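Local coordinates for protein probable intron-encoded endonuclease 1 (Wickerhamomyces canadensis, PDB 6X1J) that cleaves DNA as a LAGLIDADG homing endonuclease, serving the homing of an intron in the mitochondrial 21S rRNA gene, at residues D24-W29 / Q105-K110; N187-I192 / P204-E209; Q36-I41 / E138-Y143; E173-L178 / N197-Y202. One frame throughout, in Å; residues are numbered along the deposited sequence. Where two conformers were deposited one is given.

Contact 1. Residues D24-W29 / Q105-K110; sequences DYKKQW and QTFEHK. With nucleotides of chain C.
Lys26 and Phe107 run past each other in opposite directions, the lysine chain laid over one face of the ring. Lys26 CE stands 4.0 Å from the centroid of the Phe107 ring and 23° off its normal, a CH-pi contact displaced toward the rim on the CD1 side. Phe107 CG sits between its backbone N and carbonyl carbon, chi1 48°, which puts CG beneath Lys26 CE. The lysine is extended beyond CG. Its NZ reaches past the ring and makes a hydrogen bond to the carbonyl O of Glu108 at 3.1 Å. Lys26 NZ makes a second hydrogen bond, to OP1 of DA7 of chain C, at 2.8 Å. The second phosphate oxygen, OP2, takes the backbone N-H of Glu108 at 3.0 Å in a nearly straight bond. The side chains of Tyr25 and Phe107 cross at about a right angle, with Tyr25 CE2 3.8 Å from Phe107 CE2 at the ring edges. The phenol OH of Tyr25 is bonded to Glu80 O.

His109 also slides past Lys26 in the opposite sense. Its NE2 donates to Lys26 O at 3.0 Å, with that oxygen in the imidazole plane but the donor above the carbonyl plane. Trp29 N, closing the type I turn from Lys26 to Trp29, reaches the same oxygen from the opposite face. His109 ND1 pairs with Ala111 N.

The contact joins the end of helix 20-26 to the loop after strand 98-105. One phosphate of the target DNA is gripped from both segments, by an ammonium group and a backbone amide. Its negative charge would favour a protonated Lys26, while the apolar CE rests on the aromatic face.

Contact 2. Residues N187-I192 / P204-E209; sequences NLNCSI and PNKDYE
The turn between helix 172-186 and strand 191-195 is pinned through Asn189 by Asp207, in the 3-10 turn that leads into helix 208-215. Asn189 and Asp207 form a pair of hydrogen bonds in which one residue supplies both donors and the other both acceptors. The backbone N of Asn189 gives its hydrogen to Asp207 OD2 at 2.6 Å, on the syn side and 17° out of the carboxylate plane. Asp207 OD1 receives the hydrogen of Asn189 ND2 on its syn lone pair, at 3.1 Å. Amide and carboxylate planes lie 24° apart, and both bonds are close to straight. The two grips would hold the carboxylate against rotation about its CB-CG bond.

Van der Waals contacts flank the pair of bonds. Leu188 CD2 comes within 3.9 Å of Asp207 OD2, and Pro204 CD packs on Asn189 O at 3.4 Å. Lys206 bends at its last torsion, chi4 -68°, which places NZ 3.7 Å from Asn189 CB.

Asp207 ends the 3-10 turn 205-207, just before helix 208-215. Beyond the two bonds, Cys190 packs on Ile179 of helix 172-186, and Ser191 pairs with Tyr202 of strand 198-203.

Contact 3. Residues Q36-I41 / E138-Y143; sequences QEETLI and ERSLAY
The ring of Tyr143 carries the methyl of Thr39 over the centre of one face. Thr39 CG2 lies 3.6 Å from the ring centroid and only 5° off the normal, so this CH-pi contact is almost exactly centred. Beside that methyl, Thr39 OG1 comes 3.8 Å from Tyr143 CE2. The hydroxyl of Tyr143 bonds His73 NE2.

Helices 34-45 and 138-148 are the two LAGLIDADG helices, whose packing joins the two halves of the endonuclease. The short segments here approach to 7.2 Å between axes and cross at -40°. Their closest backbone point is Glu38 with Ser140, whose CA atoms come within 5.0 Å, with Ser140 the small residue there.

The flat ends of Glu38 and Arg139 do not meet directly, and their planes are 52° apart. Water 1 joins them, donating to Glu38 OE1 and accepting from Arg139 NE. Glu38 also has Thr137 and Lys34 as partners. Arg139 turns at chi3, which swings NE out of the line of the chain, toward water 1. Its NH1 donates to water 2 at 2.7 Å, and that water donates to Thr39 OG1 and is hydrogen-bonded to Tyr143 OH. Thr39 OG1 is bonded as well to Ile35 O within its own helix.

Ile41 CG2 packs beside the serine at 3.9 Å from Ser140 OG, and Ser140 OG donates to Glu38 O at 2.8 Å.

Contact 4. Residues E173-L178 / N197-Y202; sequences EEVEIL and NKPIIY
Val175 and Ile201 make the tightest of the apolar contacts. The side-chain contacts here are apolar, and no hydrogen bond crosses. Val175 CG1 touches Ile201 CG1 at 3.6 Å. The other branch, Val175 CG2, sits against the proline ring, 3.7 Å from Pro199 CB and equally close to Pro199 CG. Val175 CG1 is anti to its backbone N, chi1 -179°, and CG2 lies beside that N. The two methyls therefore part toward the two strand residues, one each. Both pairs of side chains meet obliquely.

Helix 172-186 lies here against one face of the antiparallel sheet that holds strand 198-203, part of the mixed alpha-beta fold of a LAGLIDADG endonuclease. The short segments run nearly parallel, 12° apart, with axes 8.5 Å from each other. Pro199 and Ile201 alternate along the strand and present their side chains to the helix, while Ile200 between them points away and packs on strands 191-195 and 163-165.

One turn further along the helix, Leu178 CB meets Ile201 CD1 at 4.1 Å. Leu178 also touches Leu131 and Val132 of helix 131-134.

Pro199 O accepts a hydrogen bond from Thr167 OG1. Lys198 packs on a phosphate of the bound DNA.

How the contacts relate
Contact 3 lies nearest the centre of the chain, its centre about 8 Å away, where helices 34-45 and 138-148 pack. Contact 1 lies on one side of the chain's centre, contacts 2 and 4 on the other. The centres of contacts 1 and 2 are about 40 Å apart, those of contacts 2 and 4 only about 14 Å. These last two touch, share the sheet with strands 191-195 and 198-203, and alternate along the chain. Contacts 1 and 3 also alternate, whereas contact 3 closes before contacts 2 and 4 open. Each half has its own sheet, and the helix pair joins them. One potassium ion is bound at Gly46 and Asp148, the other at Asp47 and Asp147, near the ends of those helices.

Contact 1. Residues D24-W29 / Q105-K110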
# COMPACT_ATOMS: atom_id res chain seq x y z
N ASP A 24 -25.04 -1.00 -12.45
CA ASP A 24 -25.72 -2.26 -12.06
C ASP A 24 -24.67 -3.28 -11.57
O ASP A 24 -24.95 -3.97 -10.60
CB ASP A 24 -26.61 -2.78 -13.20
CG ASP A 24 -27.89 -1.98 -13.40
OD1 ASP A 24 -28.31 -1.27 -12.44
OD2 ASP A 24 -28.48 -2.08 -14.50
N TYR A 25 -23.51 -3.38 -12.24
CA TYR A 25 -22.37 -4.26 -11.82
C TYR A 25 -21.94 -3.95 -10.37
O TYR A 25 -21.78 -4.92 -9.58
CB TYR A 25 -21.21 -4.16 -12.82
CG TYR A 25 -19.96 -4.90 -12.40
CD1 TYR A 25 -19.84 -6.28 -12.56
CD2 TYR A 25 -18.89 -4.22 -11.82
CE1 TYR A 25 -18.69 -6.95 -12.17
CE2 TYR A 25 -17.74 -4.88 -11.43
CZ TYR A 25 -17.64 -6.25 -11.60
OH TYR A 25 -16.50 -6.90 -11.21
N LYS A 26 -21.80 -2.66 -10.01
CA LYS A 26 -21.33 -2.18 -8.67
C LYS A 26 -22.16 -2.73 -7.51
O LYS A 26 -21.56 -3.02 -6.46
CB LYS A 26 -21.33 -0.67 -8.59
CG LYS A 26 -20.26 -0.08 -9.47
CD LYS A 26 -20.21 1.40 -9.39
CE LYS A 26 -19.25 1.91 -10.43
NZ LYS A 26 -18.98 3.34 -10.26
N LYS A 27 -23.48 -2.85 -7.66
CA LYS A 27 -24.37 -3.30 -6.56
C LYS A 27 -24.10 -4.78 -6.25
O LYS A 27 -24.65 -5.31 -5.26
CB LYS A 27 -25.85 -3.16 -6.92
CG LYS A 27 -26.26 -1.89 -7.65
CD LYS A 27 -27.78 -1.78 -7.75
CE LYS A 27 -28.27 -0.78 -8.77
NZ LYS A 27 -27.57 0.52 -8.62
N GLN A 28 -23.29 -5.46 -7.06
CA GLN A 28 -22.90 -6.87 -6.79
C GLN A 28 -21.91 -6.89 -5.61
O GLN A 28 -21.57 -8.01 -5.13
CB GLN A 28 -22.36 -7.55 -8.07
CG GLN A 28 -23.44 -8.07 -9.01
CD GLN A 28 -23.05 -8.17 -10.47
OE1 GLN A 28 -23.86 -8.53 -11.33
NE2 GLN A 28 -21.82 -7.82 -10.79
N TRP A 29 -21.46 -5.70 -5.16
CA TRP A 29 -20.50 -5.52 -4.05
C TRP A 29 -20.87 -4.29 -3.21
O TRP A 29 -21.05 -3.20 -3.80
CB TRP A 29 -19.06 -5.38 -4.60
CG TRP A 29 -18.57 -6.70 -5.08
CD1 TRP A 29 -18.18 -7.78 -4.33
CD2 TRP A 29 -18.58 -7.13 -6.45
NE1 TRP A 29 -17.90 -8.84 -5.15
CE2 TRP A 29 -18.15 -8.48 -6.45
CE3 TRP A 29 -18.88 -6.50 -7.65
CZ2 TRP A 29 -18.01 -9.21 -7.63
CZ3 TRP A 29 -18.76 -7.22 -8.82
CH2 TRP A 29 -18.34 -8.56 -8.80
N GLN A 105 -6.41 1.42 -12.15
CA GLN A 105 -7.39 2.21 -11.34
C GLN A 105 -8.54 1.29 -10.92
O GLN A 105 -8.96 0.44 -11.76
CB GLN A 105 -7.97 3.37 -12.16
CG GLN A 105 -6.95 4.43 -12.56
CD GLN A 105 -6.04 4.04 -13.71
OE1 GLN A 105 -6.38 3.20 -14.56
NE2 GLN A 105 -4.86 4.64 -13.73
N THR A 106 -9.08 1.47 -9.72
CA THR A 106 -10.45 0.95 -9.43
C THR A 106 -11.38 2.00 -10.02
O THR A 106 -10.90 3.13 -10.23
CB THR A 106 -10.79 0.79 -7.95
OG1 THR A 106 -10.91 2.12 -7.45
CG2 THR A 106 -9.74 0.00 -7.19
N PHE A 107 -12.64 1.65 -10.25
CA PHE A 107 -13.70 2.67 -10.37
C PHE A 107 -14.01 3.24 -8.97
O PHE A 107 -13.65 2.61 -7.98
CB PHE A 107 -14.93 2.11 -11.10
CG PHE A 107 -15.45 0.77 -10.63
CD1 PHE A 107 -15.94 0.62 -9.35
CD2 PHE A 107 -15.53 -0.31 -11.50
CE1 PHE A 107 -16.42 -0.60 -8.91
CE2 PHE A 107 -16.03 -1.52 -11.07
CZ PHE A 107 -16.47 -1.67 -9.77
N GLU A 108 -14.72 4.37 -8.89
CA GLU A 108 -15.36 4.87 -7.64
C GLU A 108 -16.30 3.80 -7.09
O GLU A 108 -16.98 3.14 -7.87
CB GLU A 108 -16.14 6.15 -7.91
CG GLU A 108 -15.25 7.26 -8.44
CD GLU A 108 -16.02 8.51 -8.82
OE1 GLU A 108 -17.24 8.57 -8.45
OE2 GLU A 108 -15.42 9.40 -9.47
N HIS A 109 -16.32 3.63 -5.78
CA HIS A 109 -17.22 2.68 -5.09
C HIS A 109 -17.20 2.98 -3.60
O HIS A 109 -16.09 3.10 -3.04
CB HIS A 109 -16.87 1.22 -5.37
CG HIS A 109 -17.98 0.27 -5.05
ND1 HIS A 109 -18.37 0.00 -3.76
CD2 HIS A 109 -18.74 -0.53 -5.84
CE1 HIS A 109 -19.31 -0.93 -3.76
NE2 HIS A 109 -19.55 -1.27 -5.02
N LYS A 110 -18.40 3.01 -3.03
CA LYS A 110 -18.74 3.24 -1.60
C LYS A 110 -17.91 2.33 -0.69
O LYS A 110 -17.62 2.74 0.41
CB LYS A 110 -20.25 2.97 -1.46
CG LYS A 110 -20.86 3.20 -0.08
CD LYS A 110 -22.35 2.85 -0.02
CE LYS A 110 -23.17 3.86 0.75
NZ LYS A 110 -23.25 5.16 0.05
P DA C 7 -16.44 5.25 -12.63
OP1 DA C 7 -17.68 4.45 -12.45
OP2 DA C 7 -15.66 5.70 -11.42
O5' DA C 7 -15.49 4.46 -13.64
C5' DA C 7 -16.01 3.59 -14.66
C4' DA C 7 -15.11 3.65 -15.87
O4' DA C 7 -15.07 5.01 -16.36
C3' DA C 7 -13.65 3.24 -15.62
O3' DA C 7 -13.26 2.27 -16.61
C2' DA C 7 -12.92 4.58 -15.54
C1' DA C 7 -13.74 5.50 -16.45
N9 DA C 7 -13.77 6.89 -16.02
C8 DA C 7 -14.03 7.32 -14.74
N7 DA C 7 -14.00 8.62 -14.60
C5 DA C 7 -13.71 9.09 -15.87
C6 DA C 7 -13.57 10.38 -16.39
N6 DA C 7 -13.69 11.48 -15.66
N1 DA C 7 -13.27 10.51 -17.71
C2 DA C 7 -13.16 9.40 -18.44
N3 DA C 7 -13.29 8.12 -18.07
C4 DA C 7 -13.58 8.03 -16.76

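Contact 2. Residues N187-I192 / P204-E209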
# COMPACT_ATOMS: atom_id res chain seq x y z
N ASN A 187 5.14 -6.69 19.53
CA ASN A 187 6.34 -6.75 20.39
C ASN A 187 7.60 -6.56 19.53
O ASN A 187 8.50 -7.37 19.59
CB ASN A 187 6.39 -8.01 21.25
CG ASN A 187 7.17 -7.75 22.52
OD1 ASN A 187 7.39 -6.58 22.89
ND2 ASN A 187 7.63 -8.81 23.18
N LEU A 188 7.66 -5.46 18.81
CA LEU A 188 8.88 -5.02 18.09
C LEU A 188 9.62 -4.03 19.00
O LEU A 188 9.02 -3.58 19.98
CB LEU A 188 8.45 -4.35 16.79
CG LEU A 188 7.88 -5.31 15.73
CD1 LEU A 188 7.24 -4.49 14.62
CD2 LEU A 188 8.98 -6.22 15.20
N ASN A 189 10.82 -3.63 18.59
CA ASN A 189 11.65 -2.58 19.21
C ASN A 189 12.01 -1.54 18.15
O ASN A 189 13.17 -1.08 18.17
CB ASN A 189 12.91 -3.16 19.83
CG ASN A 189 12.58 -4.14 20.92
OD1 ASN A 189 12.37 -3.73 22.06
ND2 ASN A 189 12.47 -5.42 20.56
N CYS A 190 11.06 -1.18 17.31
CA CYS A 190 11.21 -0.05 16.36
C CYS A 190 11.64 1.19 17.13
O CYS A 190 11.17 1.37 18.23
CB CYS A 190 9.89 0.35 15.71
SG CYS A 190 9.19 -1.04 14.82
N SER A 191 12.38 2.07 16.48
CA SER A 191 12.72 3.41 17.02
C SER A 191 12.73 4.35 15.83
O SER A 191 12.76 3.83 14.69
CB SER A 191 14.04 3.38 17.72
OG SER A 191 15.09 3.04 16.81
N ILE A 192 12.62 5.64 16.09
CA ILE A 192 12.54 6.71 15.06
C ILE A 192 13.94 7.08 14.56
O ILE A 192 14.93 6.91 15.30
CB ILE A 192 11.75 7.93 15.58
CG1 ILE A 192 11.32 8.82 14.41
CG2 ILE A 192 12.50 8.73 16.66
CD1 ILE A 192 10.23 9.80 14.74
N PRO A 204 15.40 -2.79 14.23
CA PRO A 204 16.79 -3.18 14.52
C PRO A 204 16.98 -4.64 14.11
O PRO A 204 15.99 -5.34 13.99
CB PRO A 204 16.88 -3.03 16.04
CG PRO A 204 15.47 -3.41 16.48
CD PRO A 204 14.60 -2.69 15.48
N ASN A 205 18.25 -5.03 13.95
CA ASN A 205 18.69 -6.38 13.56
C ASN A 205 18.07 -7.43 14.48
O ASN A 205 17.78 -8.55 14.00
CB ASN A 205 20.22 -6.51 13.57
CG ASN A 205 20.65 -7.92 13.26
OD1 ASN A 205 20.59 -8.32 12.09
ND2 ASN A 205 20.99 -8.71 14.28
N LYS A 206 17.95 -7.13 15.76
CA LYS A 206 17.50 -8.17 16.72
C LYS A 206 15.98 -8.37 16.58
O LYS A 206 15.50 -9.38 17.13
CB LYS A 206 17.91 -7.79 18.14
CG LYS A 206 17.10 -6.69 18.81
CD LYS A 206 17.76 -6.24 20.10
CE LYS A 206 16.83 -5.55 21.06
NZ LYS A 206 16.38 -4.25 20.53
N ASP A 207 15.27 -7.48 15.85
CA ASP A 207 13.83 -7.73 15.50
C ASP A 207 13.70 -8.53 14.19
O ASP A 207 12.56 -8.91 13.84
CB ASP A 207 13.03 -6.44 15.36
CG ASP A 207 12.59 -5.88 16.69
OD1 ASP A 207 12.66 -6.65 17.68
OD2 ASP A 207 12.22 -4.68 16.72
N TYR A 208 14.80 -8.85 13.51
CA TYR A 208 14.71 -9.43 12.13
C TYR A 208 13.93 -10.74 12.10
O TYR A 208 13.05 -10.83 11.26
CB TYR A 208 16.06 -9.71 11.47
CG TYR A 208 15.89 -10.27 10.08
CD1 TYR A 208 15.57 -9.45 9.02
CD2 TYR A 208 15.99 -11.63 9.84
CE1 TYR A 208 15.40 -9.95 7.74
CE2 TYR A 208 15.82 -12.15 8.56
CZ TYR A 208 15.53 -11.31 7.50
OH TYR A 208 15.34 -11.79 6.23
N GLU A 209 14.24 -11.73 12.96
CA GLU A 209 13.58 -13.06 12.93
C GLU A 209 12.07 -12.87 13.18
O GLU A 209 11.29 -13.44 12.42
CB GLU A 209 14.23 -14.07 13.87
CG GLU A 209 15.48 -14.76 13.30
CD GLU A 209 15.43 -15.31 11.87
OE1 GLU A 209 14.61 -16.22 11.59
OE2 GLU A 209 16.23 -14.83 11.03

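Contact 3. Residues Q36-I41 / E138-Y143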
# COMPACT_ATOMS: atom_id res chain seq x y z
N GLN A 36 -9.14 -7.79 1.57
CA GLN A 36 -8.98 -6.53 0.81
C GLN A 36 -8.75 -5.39 1.78
O GLN A 36 -7.93 -4.50 1.47
CB GLN A 36 -10.23 -6.29 -0.03
CG GLN A 36 -10.29 -7.25 -1.21
CD GLN A 36 -11.64 -7.33 -1.88
OE1 GLN A 36 -12.69 -7.05 -1.29
NE2 GLN A 36 -11.60 -7.70 -3.14
N GLU A 37 -9.44 -5.42 2.92
CA GLU A 37 -9.43 -4.27 3.85
C GLU A 37 -8.00 -4.20 4.39
O GLU A 37 -7.45 -3.10 4.37
CB GLU A 37 -10.49 -4.44 4.94
CG GLU A 37 -10.55 -3.26 5.90
CD GLU A 37 -11.24 -3.57 7.22
OE1 GLU A 37 -12.28 -4.26 7.19
OE2 GLU A 37 -10.73 -3.13 8.29
N GLU A 38 -7.49 -5.34 4.87
CA GLU A 38 -6.17 -5.45 5.56
C GLU A 38 -5.07 -5.20 4.55
O GLU A 38 -4.13 -4.46 4.88
CB GLU A 38 -6.00 -6.78 6.30
CG GLU A 38 -7.01 -6.94 7.43
CD GLU A 38 -6.99 -8.29 8.14
OE1 GLU A 38 -5.98 -9.03 8.02
OE2 GLU A 38 -7.97 -8.59 8.83
N THR A 39 -5.18 -5.73 3.34
CA THR A 39 -4.24 -5.39 2.25
C THR A 39 -4.21 -3.86 2.09
O THR A 39 -3.13 -3.25 2.02
CB THR A 39 -4.64 -6.10 0.94
OG1 THR A 39 -4.61 -7.52 1.12
CG2 THR A 39 -3.71 -5.69 -0.17
N LEU A 40 -5.38 -3.26 1.99
CA LEU A 40 -5.53 -1.87 1.53
C LEU A 40 -5.01 -0.95 2.64
O LEU A 40 -4.47 0.14 2.34
CB LEU A 40 -7.01 -1.59 1.24
CG LEU A 40 -7.35 -0.14 0.90
CD1 LEU A 40 -6.43 0.41 -0.18
CD2 LEU A 40 -8.78 0.03 0.45
N ILE A 41 -5.13 -1.36 3.89
CA ILE A 41 -4.57 -0.53 5.01
C ILE A 41 -3.05 -0.43 4.80
O ILE A 41 -2.50 0.68 4.95
CB ILE A 41 -4.96 -1.12 6.38
CG1 ILE A 41 -6.43 -0.83 6.66
CG2 ILE A 41 -4.04 -0.64 7.49
CD1 ILE A 41 -7.07 -1.86 7.55
N GLU A 138 -0.72 -8.32 10.46
CA GLU A 138 0.52 -8.76 9.76
C GLU A 138 0.33 -8.71 8.24
O GLU A 138 1.29 -8.26 7.58
CB GLU A 138 0.91 -10.19 10.15
CG GLU A 138 1.21 -10.37 11.63
CD GLU A 138 0.02 -10.82 12.43
OE1 GLU A 138 -1.16 -10.63 11.95
OE2 GLU A 138 0.26 -11.33 13.54
N ARG A 139 -0.88 -9.01 7.70
CA ARG A 139 -1.14 -8.87 6.25
C ARG A 139 -0.89 -7.40 5.88
O ARG A 139 -0.12 -7.17 4.92
CB ARG A 139 -2.51 -9.43 5.85
CG ARG A 139 -2.80 -9.41 4.35
CD ARG A 139 -4.21 -9.89 3.98
NE ARG A 139 -4.42 -11.31 4.23
CZ ARG A 139 -4.21 -12.28 3.34
NH1 ARG A 139 -3.76 -11.98 2.12
NH2 ARG A 139 -4.41 -13.54 3.70
N SER A 140 -1.46 -6.44 6.63
CA SER A 140 -1.28 -4.98 6.39
C SER A 140 0.22 -4.65 6.44
O SER A 140 0.71 -3.90 5.55
CB SER A 140 -2.04 -4.07 7.40
OG SER A 140 -3.39 -4.47 7.62
N LEU A 141 0.92 -5.16 7.46
CA LEU A 141 2.38 -4.88 7.63
C LEU A 141 3.16 -5.30 6.38
O LEU A 141 4.08 -4.55 5.99
CB LEU A 141 2.95 -5.65 8.82
CG LEU A 141 2.70 -5.07 10.21
CD1 LEU A 141 3.39 -5.95 11.23
CD2 LEU A 141 3.21 -3.64 10.29
N ALA A 142 2.81 -6.45 5.78
CA ALA A 142 3.53 -7.02 4.61
C ALA A 142 3.37 -6.09 3.42
O ALA A 142 4.36 -5.84 2.71
CB ALA A 142 3.03 -8.40 4.26
N TYR A 143 2.16 -5.62 3.19
CA TYR A 143 1.86 -4.71 2.06
C TYR A 143 2.57 -3.37 2.29
O TYR A 143 3.14 -2.83 1.34
CB TYR A 143 0.35 -4.70 1.78
CG TYR A 143 -0.10 -5.96 1.06
CD1 TYR A 143 0.05 -6.10 -0.32
CD2 TYR A 143 -0.56 -7.06 1.76
CE1 TYR A 143 -0.29 -7.28 -0.99
CE2 TYR A 143 -0.90 -8.26 1.11
CZ TYR A 143 -0.75 -8.37 -0.26
OH TYR A 143 -1.11 -9.54 -0.87
O HOH W 1 -6.29 -11.35 6.20
O HOH W 2 -3.80 -9.95 0.30

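Contact 4. Residues E173-L178 / N197-Y202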
# COMPACT_ATOMS: atom_id res chain seq x y z
N GLU A 173 5.13 13.26 14.90
CA GLU A 173 4.26 12.88 16.04
C GLU A 173 3.39 11.69 15.63
O GLU A 173 3.15 10.81 16.49
CB GLU A 173 3.48 14.13 16.48
CG GLU A 173 4.37 15.21 17.08
CD GLU A 173 5.30 15.95 16.13
OE1 GLU A 173 5.11 15.86 14.89
OE2 GLU A 173 6.23 16.62 16.63
N GLU A 174 3.02 11.64 14.35
CA GLU A 174 2.33 10.49 13.68
C GLU A 174 3.23 9.24 13.68
O GLU A 174 2.81 8.16 14.17
CB GLU A 174 1.92 10.92 12.27
CG GLU A 174 0.72 11.84 12.23
CD GLU A 174 0.22 12.18 10.84
OE1 GLU A 174 1.07 12.46 9.97
OE2 GLU A 174 -0.99 12.08 10.63
N VAL A 175 4.49 9.37 13.25
CA VAL A 175 5.43 8.21 13.26
C VAL A 175 5.65 7.75 14.71
O VAL A 175 5.63 6.50 14.95
CB VAL A 175 6.74 8.51 12.50
CG1 VAL A 175 7.68 7.33 12.51
CG2 VAL A 175 6.45 8.91 11.06
N GLU A 176 5.78 8.70 15.66
CA GLU A 176 5.97 8.32 17.10
C GLU A 176 4.77 7.50 17.58
O GLU A 176 4.99 6.52 18.29
CB GLU A 176 6.17 9.53 18.02
CG GLU A 176 7.52 10.20 17.91
CD GLU A 176 7.52 11.66 18.34
OE1 GLU A 176 6.49 12.14 18.80
OE2 GLU A 176 8.57 12.33 18.20
N ILE A 177 3.55 7.84 17.16
CA ILE A 177 2.35 6.99 17.46
C ILE A 177 2.54 5.59 16.88
O ILE A 177 2.38 4.59 17.65
CB ILE A 177 1.03 7.64 17.01
CG1 ILE A 177 0.66 8.83 17.90
CG2 ILE A 177 -0.09 6.61 17.02
CD1 ILE A 177 -0.07 9.93 17.20
N LEU A 178 2.88 5.49 15.58
CA LEU A 178 3.03 4.16 14.90
C LEU A 178 4.03 3.31 15.68
O LEU A 178 3.70 2.12 16.05
CB LEU A 178 3.51 4.38 13.46
CG LEU A 178 2.46 4.92 12.49
CD1 LEU A 178 3.10 5.41 11.19
CD2 LEU A 178 1.38 3.87 12.19
N ASN A 197 15.66 15.09 7.03
CA ASN A 197 14.89 15.77 8.11
C ASN A 197 13.44 15.26 8.21
O ASN A 197 12.68 15.87 8.99
CB ASN A 197 14.93 17.29 7.94
CG ASN A 197 16.14 17.85 8.66
OD1 ASN A 197 17.25 17.80 8.14
ND2 ASN A 197 15.94 18.30 9.89
N LYS A 198 13.07 14.16 7.56
CA LYS A 198 11.71 13.59 7.70
C LYS A 198 11.78 12.23 8.40
O LYS A 198 12.78 11.53 8.38
CB LYS A 198 11.03 13.56 6.34
CG LYS A 198 10.90 14.93 5.69
CD LYS A 198 10.16 14.89 4.36
CE LYS A 198 9.46 16.19 4.03
NZ LYS A 198 10.43 17.19 3.50
N PRO A 199 10.72 11.86 9.15
CA PRO A 199 10.78 10.67 10.00
C PRO A 199 10.69 9.32 9.27
O PRO A 199 9.86 9.23 8.38
CB PRO A 199 9.56 10.82 10.92
CG PRO A 199 8.62 11.75 10.18
CD PRO A 199 9.49 12.64 9.32
N ILE A 200 11.43 8.31 9.75
CA ILE A 200 11.35 6.90 9.26
C ILE A 200 11.36 5.96 10.45
O ILE A 200 11.70 6.40 11.56
CB ILE A 200 12.51 6.56 8.31
CG1 ILE A 200 13.87 6.66 9.01
CG2 ILE A 200 12.46 7.45 7.08
CD1 ILE A 200 15.03 6.25 8.13
N ILE A 201 11.00 4.71 10.23
CA ILE A 201 10.91 3.65 11.27
C ILE A 201 12.05 2.68 11.02
O ILE A 201 12.03 2.05 9.96
CB ILE A 201 9.54 2.96 11.24
CG1 ILE A 201 8.41 3.98 11.38
CG2 ILE A 201 9.44 1.86 12.29
CD1 ILE A 201 7.00 3.37 11.48
N TYR A 202 13.01 2.61 11.94
CA TYR A 202 14.17 1.69 11.92
C TYR A 202 13.72 0.45 12.68
O TYR A 202 13.21 0.59 13.83
CB TYR A 202 15.38 2.40 12.54
CG TYR A 202 16.56 1.54 12.95
CD1 TYR A 202 17.58 1.25 12.06
CD2 TYR A 202 16.68 1.06 14.25
CE1 TYR A 202 18.67 0.48 12.43
CE2 TYR A 202 17.76 0.27 14.63
CZ TYR A 202 18.77 -0.01 13.73
OH TYR A 202 19.83 -0.79 14.09